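Side-chain contacts in neutral ceramidase (Pseudomonas aeruginosa, PDB 2ZWS), which hydrolyses the N-acyl bond of ceramides to release sphingosine and free fatty acid, and can also run the reaction backwards to make ceramide: residues A[65-70]-A[109-114]; A[182-187]-A[281-286]; A[308-313]-A[479-484]. All coordinates share one frame; numbering follows the deposited sequence.

How the contacts relate
Three contacts of this enzyme follow one another along the chain, none nesting within or crossing another. Contact 1 comes first, closing a loop of 38 intervening residues that includes the rest of helix 68-81 and strand 91-95 and returns to the short helix near 109-112, beside the inferred substrate-binding residues. Contact 2 then spans 93 residues to lay helix 265-286 over strand 181-189 of the large mixed sheet; it lies on the opposite side of the chain's centre, about 32 Å from contact 1 between centres. Contact 3 has the longest reach, 165 residues, and ties the turn after strand 308-309 to helix 471-488 at the surface, about 28 Å from contact 1 and about 32 Å from contact 2, again between centres.

Contact 1 (A[65-70]-A[109-114]); sequences MIFQAV and AMYNLS. With FMT (formic acid), chain D.
The backbone N of Gln68 donates a nearly straight hydrogen bond of 2.8 Å (166° at the hydrogen) to O1 of a formic acid molecule that lies against Phe67 and more loosely beside Tyr111, the two residues that touch here. Ser106 OG and Tyr445 N bind the same molecule. O1 sits at the edge of the Phe67 ring, in its plane, while O2 comes obliquely to within 3.4 Å of Phe67 CD2. Phe67 is the N-cap residue of helix 68-81, so the bonded N-H belongs to the helix start, where the helix dipole would probably favour an oxygen with negative charge, such as that of a carboxylate. Because Gln68, Ser106 and Tyr445 are inferred substrate-binding residues, the molecule, probably from the crystallisation liquor, plausibly marks part of the substrate pocket. The Phe67 ring, placed by a chi1 of -68° that sets CG anti to the carbonyl carbon, leads with CE2, which lies 3.5 Å from Tyr111 CB and 3.7 Å from Tyr111 CG. The two rings are tilted by only 22° but slid so far apart, centroids 5.7 Å from each other, that they barely overlap. Met65 CG rests over the rim of one Phe67 face, and Met110 CB lies above the centre of one face of Tyr111. The Tyr111 hydroxyl is hydrogen-bonded to Ser447 OG, and its ring meets Tyr445 edge-to-face.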
ATOM      1  N   MET A  65       0.357   2.031  -4.238  1.00 12.90           N
ATOM      2  CA  MET A  65      -0.869   1.738  -4.966  1.00 14.45           C
ATOM      3  C   MET A  65      -0.762   0.361  -5.582  1.00 13.89           C
ATOM      4  O   MET A  65       0.317  -0.258  -5.555  1.00 13.69           O
ATOM      5  CB  MET A  65      -1.158   2.805  -6.018  1.00 17.29           C
ATOM      6  CG  MET A  65       0.004   3.183  -6.845  1.00 17.64           C
ATOM      7  SD  MET A  65       1.222   4.386  -6.150  1.00 17.26           S
ATOM      8  CE  MET A  65       0.311   5.908  -6.010  1.00 20.07           C
ATOM      9  N   ILE A  66      -1.883  -0.150  -6.089  1.00 14.37           N
ATOM     10  CA  ILE A  66      -1.757  -1.405  -6.842  0.50 14.91           C
ATOM     11  C   ILE A  66      -2.096  -1.137  -8.290  1.00 14.95           C
ATOM     12  O   ILE A  66      -3.220  -0.923  -8.717  1.00 18.50           O
ATOM     13  CB  ILE A  66      -2.506  -2.623  -6.270  0.50 15.64           C
ATOM     14  CG1 ILE A  66      -3.972  -2.289  -6.152  0.50 13.98           C
ATOM     15  CG2 ILE A  66      -1.897  -3.065  -4.923  0.50 16.41           C
ATOM     16  CD1 ILE A  66      -4.263  -1.697  -4.898  0.50 18.02           C
ATOM     17  N   PHE A  67      -1.032  -1.121  -9.053  1.00 13.23           N
ATOM     18  CA  PHE A  67      -1.152  -0.733 -10.444  1.00 12.18           C
ATOM     19  C   PHE A  67      -1.778  -1.833 -11.289  1.00 12.03           C
ATOM     20  O   PHE A  67      -1.666  -3.022 -10.958  1.00 11.82           O
ATOM     21  CB  PHE A  67       0.223  -0.394 -10.997  1.00 12.10           C
ATOM     22  CG  PHE A  67       0.841   0.865 -10.408  1.00 12.13           C
ATOM     23  CD1 PHE A  67       2.028   0.761  -9.676  1.00 12.28           C
ATOM     24  CD2 PHE A  67       0.232   2.122 -10.560  1.00 12.99           C
ATOM     25  CE1 PHE A  67       2.647   1.862  -9.147  1.00 13.32           C
ATOM     26  CE2 PHE A  67       0.855   3.283 -10.023  1.00 12.91           C
ATOM     27  CZ  PHE A  67       2.079   3.135  -9.319  1.00 10.89           C
ATOM     28  N   GLN A  68      -2.403  -1.441 -12.396  1.00 12.02           N
ATOM     29  CA  GLN A  68      -2.996  -2.396 -13.310  1.00 12.33           C
ATOM     30  C   GLN A  68      -2.030  -3.524 -13.710  1.00 12.21           C
ATOM     31  O   GLN A  68      -2.430  -4.693 -13.774  1.00 12.54           O
ATOM     32  CB  GLN A  68      -3.551  -1.683 -14.533  1.00 13.38           C
ATOM     33  CG  GLN A  68      -4.243  -2.594 -15.484  1.00 13.95           C
ATOM     34  CD  GLN A  68      -5.321  -1.848 -16.239  1.00 14.65           C
ATOM     35  OE1 GLN A  68      -5.067  -1.250 -17.310  1.00 15.23           O
ATOM     36  NE2 GLN A  68      -6.517  -1.801 -15.654  1.00 14.85           N
ATOM     37  N   ALA A  69      -0.769  -3.189 -13.957  1.00 12.37           N
ATOM     38  CA  ALA A  69       0.205  -4.228 -14.340  1.00 11.68           C
ATOM     39  C   ALA A  69       0.358  -5.375 -13.308  1.00 11.97           C
ATOM     40  O   ALA A  69       0.508  -6.561 -13.662  1.00 12.57           O
ATOM     41  CB  ALA A  69       1.559  -3.568 -14.617  1.00 13.16           C
ATOM     42  N   VAL A  70       0.348  -5.003 -12.027  1.00 10.20           N
ATOM     43  CA  VAL A  70       0.399  -5.950 -10.925  1.00 10.63           C
ATOM     44  C   VAL A  70      -0.887  -6.767 -10.921  1.00 11.00           C
ATOM     45  O   VAL A  70      -0.827  -7.990 -10.840  1.00 11.68           O
ATOM     46  CB  VAL A  70       0.619  -5.187  -9.594  1.00  9.83           C
ATOM     47  CG1 VAL A  70       0.485  -6.136  -8.386  1.00 11.79           C
ATOM     48  CG2 VAL A  70       2.002  -4.492  -9.613  1.00 11.76           C
ATOM     49  N   ALA A 109       3.381   5.400 -17.916  1.00 14.63           N
ATOM     50  CA  ALA A 109       4.568   6.233 -17.768  1.00 15.36           C
ATOM     51  C   ALA A 109       4.454   7.271 -16.653  1.00 14.81           C
ATOM     52  O   ALA A 109       5.428   7.520 -15.969  1.00 15.54           O
ATOM     53  CB  ALA A 109       4.954   6.907 -19.097  1.00 16.19           C
ATOM     54  N   MET A 110       3.279   7.886 -16.487  1.00 15.26           N
ATOM     55  CA  MET A 110       3.069   8.933 -15.486  0.50 16.13           C
ATOM     56  C   MET A 110       3.554   8.500 -14.096  1.00 16.28           C
ATOM     57  O   MET A 110       4.188   9.259 -13.359  1.00 16.98           O
ATOM     58  CB  MET A 110       1.580   9.307 -15.427  0.50 16.92           C
ATOM     59  CG  MET A 110       1.255  10.534 -14.574  0.50 18.44           C
ATOM     60  SD  MET A 110       2.103  12.032 -15.135  0.50 23.66           S
ATOM     61  CE  MET A 110       1.830  12.005 -16.882  0.50 24.76           C
ATOM     62  N   TYR A 111       3.246   7.250 -13.754  1.00 15.97           N
ATOM     63  CA  TYR A 111       3.491   6.789 -12.396  1.00 14.59           C
ATOM     64  C   TYR A 111       4.922   6.295 -12.186  1.00 15.26           C
ATOM     65  O   TYR A 111       5.337   6.107 -11.035  1.00 15.80           O
ATOM     66  CB  TYR A 111       2.425   5.757 -12.003  1.00 14.05           C
ATOM     67  CG  TYR A 111       1.025   6.314 -12.217  1.00 12.73           C
ATOM     68  CD1 TYR A 111       0.663   7.520 -11.650  1.00 13.44           C
ATOM     69  CD2 TYR A 111       0.066   5.619 -12.962  1.00 11.35           C
ATOM     70  CE1 TYR A 111      -0.608   8.081 -11.871  1.00 14.07           C
ATOM     71  CE2 TYR A 111      -1.213   6.141 -13.168  1.00 14.88           C
ATOM     72  CZ  TYR A 111      -1.536   7.375 -12.613  1.00 13.48           C
ATOM     73  OH  TYR A 111      -2.789   7.854 -12.833  1.00 15.02           O
ATOM     74  N   ASN A 112       5.657   6.128 -13.293  1.00 15.47           N
ATOM     75  CA  ASN A 112       7.068   5.742 -13.241  1.00 15.36           C
ATOM     76  C   ASN A 112       8.041   6.925 -13.475  1.00 15.52           C
ATOM     77  O   ASN A 112       9.258   6.752 -13.384  1.00 15.54           O
ATOM     78  CB  ASN A 112       7.403   4.655 -14.276  1.00 15.80           C
ATOM     79  CG  ASN A 112       6.698   3.310 -14.048  1.00 14.89           C
ATOM     80  OD1 ASN A 112       6.504   2.547 -15.015  1.00 18.67           O
ATOM     81  ND2 ASN A 112       6.370   2.990 -12.819  1.00 13.33           N
ATOM     82  N   LEU A 113       7.510   8.121 -13.736  1.00 15.66           N
ATOM     83  CA  LEU A 113       8.340   9.252 -14.169  1.00 16.39           C
ATOM     84  C   LEU A 113       9.538   9.539 -13.268  1.00 15.76           C
ATOM     85  O   LEU A 113      10.681   9.600 -13.750  1.00 15.41           O
ATOM     86  CB  LEU A 113       7.474  10.506 -14.275  1.00 17.86           C
ATOM     87  CG  LEU A 113       6.686  10.708 -15.554  1.00 20.66           C
ATOM     88  CD1 LEU A 113       5.796  11.964 -15.436  1.00 22.44           C
ATOM     89  CD2 LEU A 113       7.622  10.810 -16.769  1.00 22.04           C
ATOM     90  N   SER A 114       9.287   9.725 -11.969  1.00 15.16           N
ATOM     91  CA  SER A 114      10.379  10.107 -11.043  1.00 15.51           C
ATOM     92  C   SER A 114      11.360   8.949 -10.773  1.00 15.65           C
ATOM     93  O   SER A 114      12.463   9.152 -10.254  1.00 16.87           O
ATOM     94  CB  SER A 114       9.810  10.593  -9.718  1.00 16.32           C
ATOM     95  OG  SER A 114       9.124   9.520  -9.100  1.00 18.30           O
TER
HETATM   96  C   FMT D 649      -1.999   1.994 -13.190  1.00 14.68           C
HETATM   97  O1  FMT D 649      -2.868   1.275 -12.636  1.00 13.16           O
HETATM   98  O2  FMT D 649      -0.943   1.551 -13.692  1.00 13.97           O

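Contact 2 (A[182-187]-A[281-286]); sequences MSVLSF and YEIAGQ
Ile283 projects from helix 265-286 onto Met182 and Val184 of strand 181-189, an example of helix-on-sheet packing in which a helix lies across one face of the large mixed sheet. The axes of the short segments 182-187 and 281-286 come within 8.3 Å and are inclined at 51°. CD1 of Ile283 reaches the start of the strand segment, where it meets Met182 CG at 3.9 Å and, nearer still, the backbone at Met182 O, 3.5 Å away. The other branch, Ile283 CG2, packs against Val184 CG2 at 3.8 Å. This division of labour follows from the isoleucine's chi1 of -65°, which leaves CG2 anti to the residue's own backbone N and CG1, with CD1 beyond it, anti to the carbonyl carbon. Val184 in turn uses both methyls: its CG1 lies 4.2 Å from Ala284 CB.

Around this apolar layer, Met182 also touches Gln276, Lys279 and Ala280, earlier on the same helix. The strand is held in place by backbone hydrogen bonds to strand 142-152 on one side and strand 194-200 on the other, and Phe187 turns to the far face of the sheet to meet Phe7 and Phe45. Beside Ala284 a water links the two segments. It donates to Ala284 O at 2.6 Å and lies 2.7 Å from Ser186 OG, a link left in some doubt because Ser186 has two conformers.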
ATOM      1  N   MET A 182     -14.129   4.647  11.023  1.00 13.40           N
ATOM      2  CA  MET A 182     -13.373   3.424  10.854  1.00 13.67           C
ATOM      3  C   MET A 182     -14.324   2.217  10.924  1.00 13.36           C
ATOM      4  O   MET A 182     -15.162   2.124  11.833  1.00 13.69           O
ATOM      5  CB  MET A 182     -12.303   3.288  11.937  1.00 13.80           C
ATOM      6  CG  MET A 182     -11.539   1.955  11.841  1.00 14.88           C
ATOM      7  SD  MET A 182     -10.242   1.790  13.064  1.00 15.91           S
ATOM      8  CE  MET A 182      -8.989   2.916  12.388  1.00 17.25           C
ATOM      9  N   SER A 183     -14.183   1.290   9.979  1.00 12.82           N
ATOM     10  CA  SER A 183     -14.937   0.035   9.969  1.00 12.75           C
ATOM     11  C   SER A 183     -13.944  -1.093  10.201  1.00 11.52           C
ATOM     12  O   SER A 183     -12.799  -1.031   9.741  1.00 11.91           O
ATOM     13  CB  SER A 183     -15.593  -0.175   8.589  1.00 12.96           C
ATOM     14  OG  SER A 183     -16.471   0.905   8.269  1.00 18.12           O
ATOM     15  N   VAL A 184     -14.374  -2.134  10.914  1.00 11.38           N
ATOM     16  CA  VAL A 184     -13.519  -3.301  11.146  1.00 12.26           C
ATOM     17  C   VAL A 184     -14.279  -4.575  10.843  1.00 12.87           C
ATOM     18  O   VAL A 184     -15.383  -4.777  11.360  1.00 12.73           O
ATOM     19  CB  VAL A 184     -12.944  -3.344  12.602  1.00 12.52           C
ATOM     20  CG1 VAL A 184     -12.022  -4.580  12.801  1.00 10.30           C
ATOM     21  CG2 VAL A 184     -12.212  -2.052  12.940  1.00 14.63           C
ATOM     22  N   LEU A 185     -13.683  -5.412   9.983  1.00 12.65           N
ATOM     23  CA  LEU A 185     -14.130  -6.802   9.796  1.00 12.72           C
ATOM     24  C   LEU A 185     -13.196  -7.711  10.604  1.00 13.63           C
ATOM     25  O   LEU A 185     -11.986  -7.776  10.336  1.00 12.07           O
ATOM     26  CB  LEU A 185     -14.114  -7.208   8.312  1.00 13.11           C
ATOM     27  CG  LEU A 185     -14.616  -8.625   7.954  1.00 13.13           C
ATOM     28  CD1 LEU A 185     -16.058  -8.856   8.361  1.00 13.49           C
ATOM     29  CD2 LEU A 185     -14.491  -8.867   6.463  1.00 12.66           C
ATOM     30  N   SER A 186     -13.766  -8.382  11.615  1.00 13.09           N
ATOM     31  CA  SER A 186     -12.953  -9.256  12.428  0.50 13.19           C
ATOM     32  C   SER A 186     -13.232 -10.704  12.118  1.00 12.78           C
ATOM     33  O   SER A 186     -14.358 -11.085  11.756  1.00 12.44           O
ATOM     34  CB  SER A 186     -13.122  -8.949  13.913  0.50 13.74           C
ATOM     35  OG  SER A 186     -14.492  -8.914  14.264  0.50 14.35           O
ATOM     36  N   PHE A 187     -12.160 -11.491  12.237  1.00 12.16           N
ATOM     37  CA  PHE A 187     -12.174 -12.902  11.921  1.00 12.48           C
ATOM     38  C   PHE A 187     -11.986 -13.685  13.209  1.00 13.47           C
ATOM     39  O   PHE A 187     -10.901 -13.666  13.809  1.00 13.16           O
ATOM     40  CB  PHE A 187     -11.073 -13.223  10.922  1.00 13.11           C
ATOM     41  CG  PHE A 187     -11.239 -12.536   9.607  1.00 11.21           C
ATOM     42  CD1 PHE A 187     -10.879 -11.192   9.452  1.00 14.54           C
ATOM     43  CD2 PHE A 187     -11.799 -13.208   8.528  1.00 13.41           C
ATOM     44  CE1 PHE A 187     -11.046 -10.534   8.220  1.00 15.22           C
ATOM     45  CE2 PHE A 187     -11.946 -12.573   7.279  1.00 13.93           C
ATOM     46  CZ  PHE A 187     -11.590 -11.228   7.136  1.00 13.94           C
ATOM     47  N   TYR A 281      -8.759  -1.698  17.543  1.00 13.58           N
ATOM     48  CA  TYR A 281      -8.786  -2.654  18.623  1.00 14.44           C
ATOM     49  C   TYR A 281     -10.065  -2.484  19.456  1.00 14.09           C
ATOM     50  O   TYR A 281     -10.702  -3.480  19.839  1.00 14.21           O
ATOM     51  CB  TYR A 281      -7.552  -2.461  19.520  1.00 15.03           C
ATOM     52  CG  TYR A 281      -7.327  -3.627  20.425  1.00 15.82           C
ATOM     53  CD1 TYR A 281      -7.738  -3.595  21.757  1.00 18.19           C
ATOM     54  CD2 TYR A 281      -6.731  -4.786  19.945  1.00 15.94           C
ATOM     55  CE1 TYR A 281      -7.563  -4.722  22.580  1.00 17.51           C
ATOM     56  CE2 TYR A 281      -6.556  -5.899  20.759  1.00 17.09           C
ATOM     57  CZ  TYR A 281      -6.966  -5.847  22.069  1.00 19.10           C
ATOM     58  OH  TYR A 281      -6.769  -6.939  22.862  1.00 20.76           O
ATOM     59  N   GLU A 282     -10.425  -1.231  19.723  1.00 14.50           N
ATOM     60  CA  GLU A 282     -11.661  -0.897  20.459  1.00 15.23           C
ATOM     61  C   GLU A 282     -12.878  -1.462  19.709  1.00 15.14           C
ATOM     62  O   GLU A 282     -13.723  -2.181  20.287  1.00 16.47           O
ATOM     63  CB  GLU A 282     -11.822   0.616  20.595  1.00 15.58           C
ATOM     64  CG  GLU A 282     -13.161   0.971  21.243  1.00 18.42           C
ATOM     65  CD  GLU A 282     -13.447   2.443  21.352  1.00 24.62           C
ATOM     66  OE1 GLU A 282     -12.718   3.285  20.791  1.00 28.30           O
ATOM     67  OE2 GLU A 282     -14.445   2.786  22.039  1.00 30.47           O
ATOM     68  N   ILE A 283     -12.949  -1.186  18.410  1.00 14.39           N
ATOM     69  CA  ILE A 283     -14.123  -1.629  17.634  1.00 14.54           C
ATOM     70  C   ILE A 283     -14.201  -3.155  17.593  1.00 14.34           C
ATOM     71  O   ILE A 283     -15.280  -3.743  17.850  1.00 14.86           O
ATOM     72  CB  ILE A 283     -14.095  -1.056  16.206  1.00 14.38           C
ATOM     73  CG1 ILE A 283     -14.221   0.471  16.257  1.00 13.57           C
ATOM     74  CG2 ILE A 283     -15.145  -1.752  15.298  1.00 13.13           C
ATOM     75  CD1 ILE A 283     -13.837   1.152  14.941  1.00 12.43           C
ATOM     76  N   ALA A 284     -13.073  -3.798  17.250  1.00 15.00           N
ATOM     77  CA  ALA A 284     -13.047  -5.269  17.184  1.00 14.27           C
ATOM     78  C   ALA A 284     -13.528  -5.845  18.511  1.00 15.48           C
ATOM     79  O   ALA A 284     -14.283  -6.815  18.521  1.00 16.73           O
ATOM     80  CB  ALA A 284     -11.647  -5.822  16.820  1.00 14.66           C
ATOM     81  N   GLY A 285     -13.123  -5.203  19.612  1.00 16.00           N
ATOM     82  CA  GLY A 285     -13.429  -5.697  20.959  1.00 16.49           C
ATOM     83  C   GLY A 285     -14.907  -5.686  21.258  1.00 17.65           C
ATOM     84  O   GLY A 285     -15.375  -6.456  22.127  1.00 18.89           O
ATOM     85  N   GLN A 286     -15.626  -4.785  20.580  1.00 17.04           N
ATOM     86  CA  GLN A 286     -17.100  -4.659  20.714  1.00 17.72           C
ATOM     87  C   GLN A 286     -17.904  -5.730  19.944  1.00 17.89           C
ATOM     88  O   GLN A 286     -19.093  -5.915  20.233  1.00 18.63           O
ATOM     89  CB  GLN A 286     -17.553  -3.231  20.356  1.00 17.23           C
ATOM     90  CG  GLN A 286     -16.956  -2.173  21.307  1.00 18.52           C
ATOM     91  CD  GLN A 286     -17.080  -0.723  20.841  1.00 20.53           C
ATOM     92  OE1 GLN A 286     -17.210  -0.438  19.654  1.00 24.35           O
ATOM     93  NE2 GLN A 286     -17.005   0.213  21.797  1.00 25.20           N
TER
HETATM   94  O   HOH W   1     -14.313  -8.914  16.968  1.00 18.92           O

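Contact 3 (A[308-313]-A[479-484])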
ATOM      1  N   PRO A 308     -20.242   7.492 -21.597  1.00 22.50           N
ATOM      2  CA  PRO A 308     -21.450   8.286 -21.376  1.00 22.58           C
ATOM      3  C   PRO A 308     -21.896   8.240 -19.921  1.00 22.74           C
ATOM      4  O   PRO A 308     -21.870   7.178 -19.288  1.00 23.17           O
ATOM      5  CB  PRO A 308     -22.498   7.581 -22.253  1.00 21.84           C
ATOM      6  CG  PRO A 308     -21.718   6.731 -23.199  1.00 23.68           C
ATOM      7  CD  PRO A 308     -20.546   6.276 -22.370  1.00 23.03           C
ATOM      8  N   ILE A 309     -22.297   9.389 -19.397  1.00 22.48           N
ATOM      9  CA  ILE A 309     -22.824   9.478 -18.046  1.00 22.56           C
ATOM     10  C   ILE A 309     -24.270   9.949 -18.079  1.00 23.06           C
ATOM     11  O   ILE A 309     -24.587  10.997 -18.671  1.00 23.55           O
ATOM     12  CB  ILE A 309     -22.003  10.438 -17.155  1.00 22.72           C
ATOM     13  CG1 ILE A 309     -20.505  10.176 -17.348  1.00 23.18           C
ATOM     14  CG2 ILE A 309     -22.421  10.262 -15.692  1.00 22.08           C
ATOM     15  CD1 ILE A 309     -19.608  11.266 -16.896  1.00 24.36           C
ATOM     16  N   ARG A 310     -25.138   9.187 -17.426  1.00 23.10           N
ATOM     17  CA  ARG A 310     -26.575   9.492 -17.435  1.00 23.55           C
ATOM     18  C   ARG A 310     -26.878  10.737 -16.592  1.00 24.48           C
ATOM     19  O   ARG A 310     -26.205  10.995 -15.588  1.00 23.90           O
ATOM     20  CB  ARG A 310     -27.384   8.281 -16.958  1.00 23.68           C
ATOM     21  CG  ARG A 310     -27.149   7.026 -17.809  1.00 23.48           C
ATOM     22  CD  ARG A 310     -28.197   5.965 -17.563  1.00 22.84           C
ATOM     23  NE  ARG A 310     -28.253   5.524 -16.166  1.00 23.00           N
ATOM     24  CZ  ARG A 310     -27.470   4.585 -15.634  1.00 22.72           C
ATOM     25  NH1 ARG A 310     -26.541   3.980 -16.369  1.00 21.64           N
ATOM     26  NH2 ARG A 310     -27.622   4.261 -14.365  1.00 24.35           N
ATOM     27  N   PRO A 311     -27.887  11.536 -17.011  1.00 25.32           N
ATOM     28  CA  PRO A 311     -28.211  12.772 -16.285  1.00 26.14           C
ATOM     29  C   PRO A 311     -28.484  12.643 -14.784  1.00 26.28           C
ATOM     30  O   PRO A 311     -28.233  13.602 -14.053  1.00 27.09           O
ATOM     31  CB  PRO A 311     -29.460  13.314 -17.014  1.00 26.27           C
ATOM     32  CG  PRO A 311     -29.922  12.251 -17.931  1.00 26.15           C
ATOM     33  CD  PRO A 311     -28.731  11.366 -18.209  1.00 25.72           C
ATOM     34  N   GLU A 312     -28.985  11.490 -14.334  1.00 27.00           N
ATOM     35  CA  GLU A 312     -29.226  11.272 -12.904  0.60 28.25           C
ATOM     36  C   GLU A 312     -27.978  11.478 -12.033  1.00 27.07           C
ATOM     37  O   GLU A 312     -28.097  11.733 -10.832  1.00 27.32           O
ATOM     38  CB  GLU A 312     -29.849   9.891 -12.652  0.60 27.34           C
ATOM     39  CG  GLU A 312     -29.174   8.742 -13.387  0.60 29.57           C
ATOM     40  CD  GLU A 312     -30.080   7.539 -13.610  0.60 22.48           C
ATOM     41  OE1 GLU A 312     -30.700   7.065 -12.636  0.60 33.11           O
ATOM     42  OE2 GLU A 312     -30.164   7.055 -14.762  0.60 29.57           O
ATOM     43  N   PHE A 313     -26.793  11.392 -12.636  1.00 26.74           N
ATOM     44  CA  PHE A 313     -25.528  11.507 -11.887  1.00 26.12           C
ATOM     45  C   PHE A 313     -24.787  12.831 -12.079  1.00 26.67           C
ATOM     46  O   PHE A 313     -23.822  13.118 -11.369  1.00 26.21           O
ATOM     47  CB  PHE A 313     -24.612  10.327 -12.242  1.00 24.94           C
ATOM     48  CG  PHE A 313     -25.240   8.998 -11.978  1.00 23.61           C
ATOM     49  CD1 PHE A 313     -25.784   8.245 -13.022  1.00 22.91           C
ATOM     50  CD2 PHE A 313     -25.305   8.496 -10.681  1.00 22.53           C
ATOM     51  CE1 PHE A 313     -26.398   7.012 -12.774  1.00 21.53           C
ATOM     52  CE2 PHE A 313     -25.913   7.261 -10.420  1.00 22.08           C
ATOM     53  CZ  PHE A 313     -26.460   6.513 -11.468  1.00 21.65           C
ATOM     54  N   PHE A 479     -20.625   2.163 -10.076  1.00 12.92           N
ATOM     55  CA  PHE A 479     -20.903   1.423  -8.847  1.00 13.24           C
ATOM     56  C   PHE A 479     -22.387   1.191  -8.594  1.00 13.37           C
ATOM     57  O   PHE A 479     -22.777   0.127  -8.094  1.00 14.18           O
ATOM     58  CB  PHE A 479     -20.204   2.081  -7.654  1.00 12.69           C
ATOM     59  CG  PHE A 479     -18.741   1.737  -7.552  1.00 11.14           C
ATOM     60  CD1 PHE A 479     -18.356   0.437  -7.213  1.00 12.51           C
ATOM     61  CD2 PHE A 479     -17.740   2.689  -7.793  1.00 12.32           C
ATOM     62  CE1 PHE A 479     -17.009   0.078  -7.115  1.00 12.53           C
ATOM     63  CE2 PHE A 479     -16.358   2.308  -7.674  1.00 10.58           C
ATOM     64  CZ  PHE A 479     -16.018   0.991  -7.340  1.00 12.69           C
ATOM     65  N   VAL A 480     -23.234   2.181  -8.890  1.00 13.38           N
ATOM     66  CA  VAL A 480     -24.674   1.959  -8.702  1.00 15.22           C
ATOM     67  C   VAL A 480     -25.168   0.865  -9.648  1.00 14.98           C
ATOM     68  O   VAL A 480     -25.898  -0.059  -9.218  1.00 16.31           O
ATOM     69  CB  VAL A 480     -25.475   3.267  -8.866  1.00 15.95           C
ATOM     70  CG1 VAL A 480     -26.979   2.969  -9.058  1.00 17.34           C
ATOM     71  CG2 VAL A 480     -25.248   4.116  -7.634  1.00 16.34           C
ATOM     72  N   ASP A 481     -24.740   0.929 -10.908  1.00 16.07           N
ATOM     73  CA  ASP A 481     -25.165  -0.080 -11.879  1.00 16.32           C
ATOM     74  C   ASP A 481     -24.717  -1.490 -11.435  1.00 15.67           C
ATOM     75  O   ASP A 481     -25.477  -2.463 -11.547  1.00 15.67           O
ATOM     76  CB  ASP A 481     -24.680   0.271 -13.296  1.00 17.32           C
ATOM     77  CG  ASP A 481     -25.442   1.463 -13.914  1.00 18.54           C
ATOM     78  OD1 ASP A 481     -26.422   1.942 -13.296  1.00 21.57           O
ATOM     79  OD2 ASP A 481     -25.062   1.909 -15.026  1.00 20.83           O
ATOM     80  N   MET A 482     -23.503  -1.586 -10.878  1.00 14.71           N
ATOM     81  CA  MET A 482     -22.993  -2.873 -10.394  1.00 14.79           C
ATOM     82  C   MET A 482     -23.813  -3.352  -9.199  1.00 14.94           C
ATOM     83  O   MET A 482     -24.148  -4.527  -9.113  1.00 15.65           O
ATOM     84  CB  MET A 482     -21.514  -2.759 -10.026  1.00 14.28           C
ATOM     85  CG  MET A 482     -20.941  -4.102  -9.561  1.00 15.51           C
ATOM     86  SD  MET A 482     -19.132  -4.041  -9.558  1.00 15.11           S
ATOM     87  CE  MET A 482     -18.796  -4.166 -11.325  1.00 14.36           C
ATOM     88  N   ALA A 483     -24.162  -2.432  -8.296  1.00 14.99           N
ATOM     89  CA  ALA A 483     -24.961  -2.770  -7.110  1.00 15.43           C
ATOM     90  C   ALA A 483     -26.339  -3.291  -7.534  1.00 16.09           C
ATOM     91  O   ALA A 483     -26.871  -4.244  -6.950  1.00 15.58           O
ATOM     92  CB  ALA A 483     -25.125  -1.535  -6.203  1.00 16.37           C
ATOM     93  N   VAL A 484     -26.941  -2.635  -8.526  1.00 15.77           N
ATOM     94  CA  VAL A 484     -28.240  -3.071  -9.049  1.00 16.79           C
ATOM     95  C   VAL A 484     -28.123  -4.461  -9.670  1.00 16.22           C
ATOM     96  O   VAL A 484     -28.958  -5.328  -9.404  1.00 16.74           O
ATOM     97  CB  VAL A 484     -28.788  -2.060 -10.069  1.00 16.63           C
ATOM     98  CG1 VAL A 484     -30.007  -2.653 -10.864  1.00 17.14           C
ATOM     99  CG2 VAL A 484     -29.197  -0.764  -9.348  1.00 18.10           C
TER
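A bend at chi3 (-59°) turns the end of Arg310 toward helix 471-488, where a chi1 of -72° sets the CG of Asp481 anti to its carbonyl carbon and presents the carboxylate in return. The side chains come from opposite directions and meet as an end-on, two-pronged salt bridge: Arg310 NH1 to Asp481 OD2 at 2.9 Å, Arg310 NH2 to Asp481 OD1 at 2.8 Å. Both oxygens use their syn lone pairs, and the guanidinium and carboxylate planes are only 13° apart. In one of the two conformers of Glu312, Arg310 NE also reaches Glu312 OE2 at 2.8 Å, within the guanidinium plane, but NE stands well out of the plane of the Glu312 carboxylate; the resulting surface salt-bridge network, in which the arginine's charge probably eases the closeness of two acids, is therefore less certain at this end than at Asp481. Arg310 and Glu312 belong to a beta turn following strand 308-309, closed by the bond from Phe313 N to Arg310 O. That turn brings Phe313 to the helix as well. Phe313 CE2 lies 4.3 Å from Val480 CG2, and the ring also touches Gln476 and Gln477, while Phe479 and Met482 pack the helix against strand 392-400.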